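Local coordinates for protein geranyltranstransferase (Legionella pneumophila subsp. pneumophila, PDB 3LOM) that probably catalyses the condensation of short allylic diphosphates with isopentenyl diphosphate to give farnesyl or geranylgeranyl diphosphate, using magnesium, at residues A[224-227]-A[228-231]; A[215-218]-A[219-223]. All coordinates share one frame; numbering follows the deposited sequence.

Contact 1: residues A[224-227]-A[228-231]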
loop_
_atom_site.group_PDB
_atom_site.type_symbol
_atom_site.label_atom_id
_atom_site.label_comp_id
_atom_site.label_asym_id
_atom_site.label_seq_id
_atom_site.Cartn_x
_atom_site.Cartn_y
_atom_site.Cartn_z
ATOM N N LEU A 224 -3.955 -3.054 23.507
ATOM C CA LEU A 224 -2.878 -3.199 24.471
ATOM C C LEU A 224 -2.935 -4.563 25.152
ATOM O O LEU A 224 -1.931 -5.278 25.201
ATOM C CB LEU A 224 -2.966 -2.075 25.506
ATOM C CG LEU A 224 -2.067 -2.046 26.740
ATOM C CD1 LEU A 224 -0.581 -2.060 26.384
ATOM C CD2 LEU A 224 -2.408 -0.822 27.573
ATOM N N VAL A 225 -4.112 -4.924 25.653
ATOM C CA VAL A 225 -4.282 -6.160 26.429
ATOM C C VAL A 225 -4.080 -7.463 25.622
ATOM O O VAL A 225 -3.666 -8.476 26.191
ATOM C CB VAL A 225 -5.623 -6.155 27.238
ATOM C CG1 VAL A 225 -6.810 -6.562 26.372
ATOM C CG2 VAL A 225 -5.516 -7.016 28.489
ATOM N N PHE A 226 -4.345 -7.428 24.310
ATOM C CA PHE A 226 -4.083 -8.585 23.431
ATOM C C PHE A 226 -2.599 -8.939 23.441
ATOM O O PHE A 226 -2.224 -10.111 23.536
ATOM C CB PHE A 226 -4.520 -8.314 21.987
ATOM C CG PHE A 226 -6.010 -8.295 21.780
ATOM C CD1 PHE A 226 -6.877 -8.902 22.690
ATOM C CD2 PHE A 226 -6.546 -7.688 20.649
ATOM C CE1 PHE A 226 -8.251 -8.877 22.485
ATOM C CE2 PHE A 226 -7.916 -7.661 20.433
ATOM C CZ PHE A 226 -8.770 -8.259 21.348
ATOM N N GLN A 227 -1.770 -7.900 23.367
ATOM C CA GLN A 227 -0.319 -8.032 23.397
ATOM C C GLN A 227 0.217 -8.451 24.764
ATOM O O GLN A 227 1.214 -9.176 24.847
ATOM C CB GLN A 227 0.322 -6.720 22.955
ATOM C CG GLN A 227 1.736 -6.877 22.492
ATOM C CD GLN A 227 1.882 -7.825 21.311
ATOM O OE1 GLN A 227 1.103 -7.779 20.355
ATOM N NE2 GLN A 227 2.888 -8.691 21.378
ATOM N N MET A 228 -0.442 -7.980 25.825
ATOM C CA MET A 228 -0.171 -8.450 27.184
ATOM C C MET A 228 -0.458 -9.951 27.275
ATOM O O MET A 228 0.368 -10.716 27.773
ATOM C CB MET A 228 -1.010 -7.683 28.214
ATOM C CG MET A 228 -0.499 -6.297 28.563
ATOM S SD MET A 228 -1.591 -5.414 29.699
ATOM C CE MET A 228 -0.726 -3.857 29.802
ATOM N N GLN A 229 -1.624 -10.354 26.765
ATOM C CA GLN A 229 -2.032 -11.760 26.723
ATOM C C GLN A 229 -1.062 -12.635 25.938
ATOM O O GLN A 229 -0.690 -13.710 26.406
ATOM C CB GLN A 229 -3.451 -11.907 26.166
ATOM C CG GLN A 229 -4.543 -11.582 27.181
ATOM C CD GLN A 229 -5.939 -11.672 26.597
ATOM O OE1 GLN A 229 -6.250 -11.036 25.592
ATOM N NE2 GLN A 229 -6.791 -12.459 27.236
ATOM N N ASP A 230 -0.645 -12.156 24.766
ATOM C CA ASP A 230 0.299 -12.876 23.903
ATOM C C ASP A 230 1.637 -13.133 24.588
ATOM O O ASP A 230 2.167 -14.237 24.504
ATOM C CB ASP A 230 0.503 -12.138 22.573
ATOM C CG ASP A 230 -0.730 -12.192 21.681
ATOM O OD1 ASP A 230 -0.764 -11.471 20.659
ATOM O OD2 ASP A 230 -1.671 -12.947 22.007
ATOM N N ASP A 231 2.155 -12.123 25.285
ATOM C CA ASP A 231 3.392 -12.258 26.064
ATOM C C ASP A 231 3.207 -13.166 27.282
ATOM O O ASP A 231 4.117 -13.914 27.648
ATOM C CB ASP A 231 3.913 -10.882 26.492
ATOM C CG ASP A 231 4.371 -10.031 25.312
ATOM O OD1 ASP A 231 4.415 -10.537 24.167
ATOM O OD2 ASP A 231 4.700 -8.847 25.533
#
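Met228 lies against Leu224 one turn back along the helix, and this pair forms the close apolar side of the contact. The Met228 chain runs out extended (chi2 176°), which carries its terminal CE to 3.8 Å from Leu224 CG; Val225 CG2 is more distant, 4.4 Å from Met228 SD. On the next flank Gln229 reaches out beside Phe226, both pointing the same way, with amide and ring nearly coplanar, 14° apart. Gln229 OE1 therefore approaches the ring at its edge, 3.7 Å from Phe226 CD1. Tyr274 and the backbone oxygen of Leu298 bind the two ends of this buried amide and so fix its rotation.

The side bearing Gln227 and Asp230, both partly exposed, is looser. The Gln227 amide stands at a right angle to the Asp230 carboxylate, and Gln227 OE1 is 4.1 Å from Asp230 OD1. Gln227 NE2 stays 3.7 Å from Asp231 OD1. Asp231 is buried, and its other oxygen accepts the backbone N-H of Phe257. The two aspartates open the second DDxxD motif of the family, which coordinates magnesium in related prenyl synthases.

Beneath these side chains runs the regular i to i+4 ladder, including Gln229 N to Val225 O at 2.8 Å. Helix 178-201 touches Leu224, Phe226 and Gln227, helix 263-279 covers Val225 and Met228, helix 289-303 meets Phe226 and Gln229, and Phe257 of the short helix 257-260 touches both Leu224 and Met228.

Contact 2: residues A[215-218]-A[219-223]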
loop_
_atom_site.group_PDB
_atom_site.type_symbol
_atom_site.label_atom_id
_atom_site.label_comp_id
_atom_site.label_asym_id
_atom_site.label_seq_id
_atom_site.Cartn_x
_atom_site.Cartn_y
_atom_site.Cartn_z
ATOM N N LEU A 215 -15.666 4.481 22.401
ATOM C CA LEU A 215 -15.117 3.488 21.477
ATOM C C LEU A 215 -13.590 3.510 21.542
ATOM O O LEU A 215 -12.954 2.464 21.732
ATOM C CB LEU A 215 -15.613 3.726 20.045
ATOM C CG LEU A 215 -17.095 3.446 19.748
ATOM C CD1 LEU A 215 -17.431 3.821 18.319
ATOM C CD2 LEU A 215 -17.476 1.989 20.014
ATOM N N ARG A 216 -13.033 4.718 21.426
ATOM C CA ARG A 216 -11.594 4.981 21.530
ATOM C C ARG A 216 -10.927 4.386 22.772
ATOM O O ARG A 216 -9.818 3.858 22.685
ATOM C CB ARG A 216 -11.323 6.486 21.434
ATOM C CG ARG A 216 -11.456 7.017 20.019
ATOM C CD ARG A 216 -11.697 8.512 19.960
ATOM N NE ARG A 216 -11.841 8.958 18.575
ATOM C CZ ARG A 216 -12.137 10.199 18.197
ATOM N NH1 ARG A 216 -12.334 11.153 19.098
ATOM N NH2 ARG A 216 -12.242 10.485 16.905
ATOM N N THR A 217 -11.615 4.452 23.910
ATOM C CA THR A 217 -11.125 3.850 25.152
ATOM C C THR A 217 -11.141 2.319 25.065
ATOM O O THR A 217 -10.139 1.673 25.393
ATOM C CB THR A 217 -11.920 4.354 26.383
ATOM O OG1 THR A 217 -11.868 5.783 26.424
ATOM C CG2 THR A 217 -11.348 3.802 27.688
ATOM N N TYR A 218 -12.261 1.747 24.606
ATOM C CA TYR A 218 -12.338 0.298 24.376
ATOM C C TYR A 218 -11.206 -0.157 23.450
ATOM O O TYR A 218 -10.478 -1.082 23.784
ATOM C CB TYR A 218 -13.706 -0.133 23.821
ATOM C CG TYR A 218 -13.818 -1.635 23.617
ATOM C CD1 TYR A 218 -14.080 -2.487 24.688
ATOM C CD2 TYR A 218 -13.642 -2.206 22.354
ATOM C CE1 TYR A 218 -14.165 -3.867 24.509
ATOM C CE2 TYR A 218 -13.726 -3.585 22.162
ATOM C CZ TYR A 218 -13.990 -4.405 23.242
ATOM O OH TYR A 218 -14.073 -5.761 23.057
ATOM N N GLY A 219 -11.060 0.531 22.315
ATOM C CA GLY A 219 -9.997 0.276 21.340
ATOM C C GLY A 219 -8.556 0.309 21.827
ATOM O O GLY A 219 -7.767 -0.577 21.478
ATOM N N LYS A 220 -8.205 1.326 22.618
ATOM C CA LYS A 220 -6.843 1.458 23.156
ATOM C C LYS A 220 -6.528 0.326 24.108
ATOM O O LYS A 220 -5.460 -0.282 24.033
ATOM C CB LYS A 220 -6.659 2.793 23.887
ATOM C CG LYS A 220 -6.379 3.973 22.972
ATOM C CD LYS A 220 -6.679 5.293 23.665
ATOM C CE LYS A 220 -6.856 6.417 22.649
ATOM N NZ LYS A 220 -7.538 7.606 23.236
ATOM N N HIS A 221 -7.463 0.042 25.006
ATOM C CA HIS A 221 -7.215 -0.956 26.030
ATOM C C HIS A 221 -7.291 -2.380 25.497
ATOM O O HIS A 221 -6.600 -3.261 26.000
ATOM C CB HIS A 221 -8.116 -0.727 27.248
ATOM C CG HIS A 221 -7.776 0.522 28.004
ATOM N ND1 HIS A 221 -6.914 0.529 29.077
ATOM C CD2 HIS A 221 -8.144 1.811 27.809
ATOM C CE1 HIS A 221 -6.777 1.765 29.522
ATOM N NE2 HIS A 221 -7.516 2.562 28.774
ATOM N N ILE A 222 -8.097 -2.595 24.459
ATOM C CA ILE A 222 -8.206 -3.922 23.848
ATOM C C ILE A 222 -6.954 -4.284 23.016
ATOM O O ILE A 222 -6.453 -5.404 23.104
ATOM C CB ILE A 222 -9.576 -4.115 23.107
ATOM C CG1 ILE A 222 -10.086 -5.547 23.258
ATOM C CG2 ILE A 222 -9.560 -3.622 21.654
ATOM C CD1 ILE A 222 -10.849 -5.776 24.537
ATOM N N GLY A 223 -6.427 -3.307 22.273
ATOM C CA GLY A 223 -5.203 -3.477 21.490
ATOM C C GLY A 223 -3.957 -3.671 22.330
ATOM O O GLY A 223 -3.019 -4.366 21.926
#
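Ile222 covers one face of the Tyr218 ring, its CB 4.3 Å above the plane and offset toward the rim. The longer branch reaches the phenol end, where Ile222 CD1 lies 3.7 Å from Tyr218 CZ. Tyr218 can bend forward over the next turn because CG is anti to the backbone N (chi1 -178°), while its hydroxyl is hydrogen-bonded to Thr295. The second flat group, His221, presents an in-plane edge to the helix backbone: CD2 sits 3.1 Å from Thr217 O. Thr217 CG2 runs alongside, 3.8 Å from His221 CD2. At the far side of this ring ND1 is hydrogen-bonded to His273, whose own ring meets it at about 30°.

Gly219 continues the backbone ladder with an almost straight bond from its N to Leu215 O, 2.8 Å long. On the exposed flank the extended Lys220 chain lies beside the Arg216 carbonyl, CG 3.5 Å from Arg216 O, while the Arg216 side chain leads away to a salt bridge with Glu198.

Glu198 belongs to helix 178-201, which also packs on Leu215, Lys220 and Ile222. Tyr218 and Ile222 face helices 263-279 and 289-303, and His221 rests on the former, placing these turns among three helices of the isoprenoid synthase fold.

In the fold
Helix 209-236 illustrates how one long helix keeps the same neighbours over successive turns. Coming from the N terminus, the chain completes contact 2 (residues 215-223) before contact 1 (224-231) begins. The two adjoin in series, their centres about 13 Å apart; they neither nest nor cross, and neither closes a loop, because each is a local set of turns. Helices 178-201, 263-279 and 289-303 accompany both, so the same neighbours tie the two parts of the helix into one bundle. Contact 1 also meets the short helix 257-260, through Leu224 and Met228.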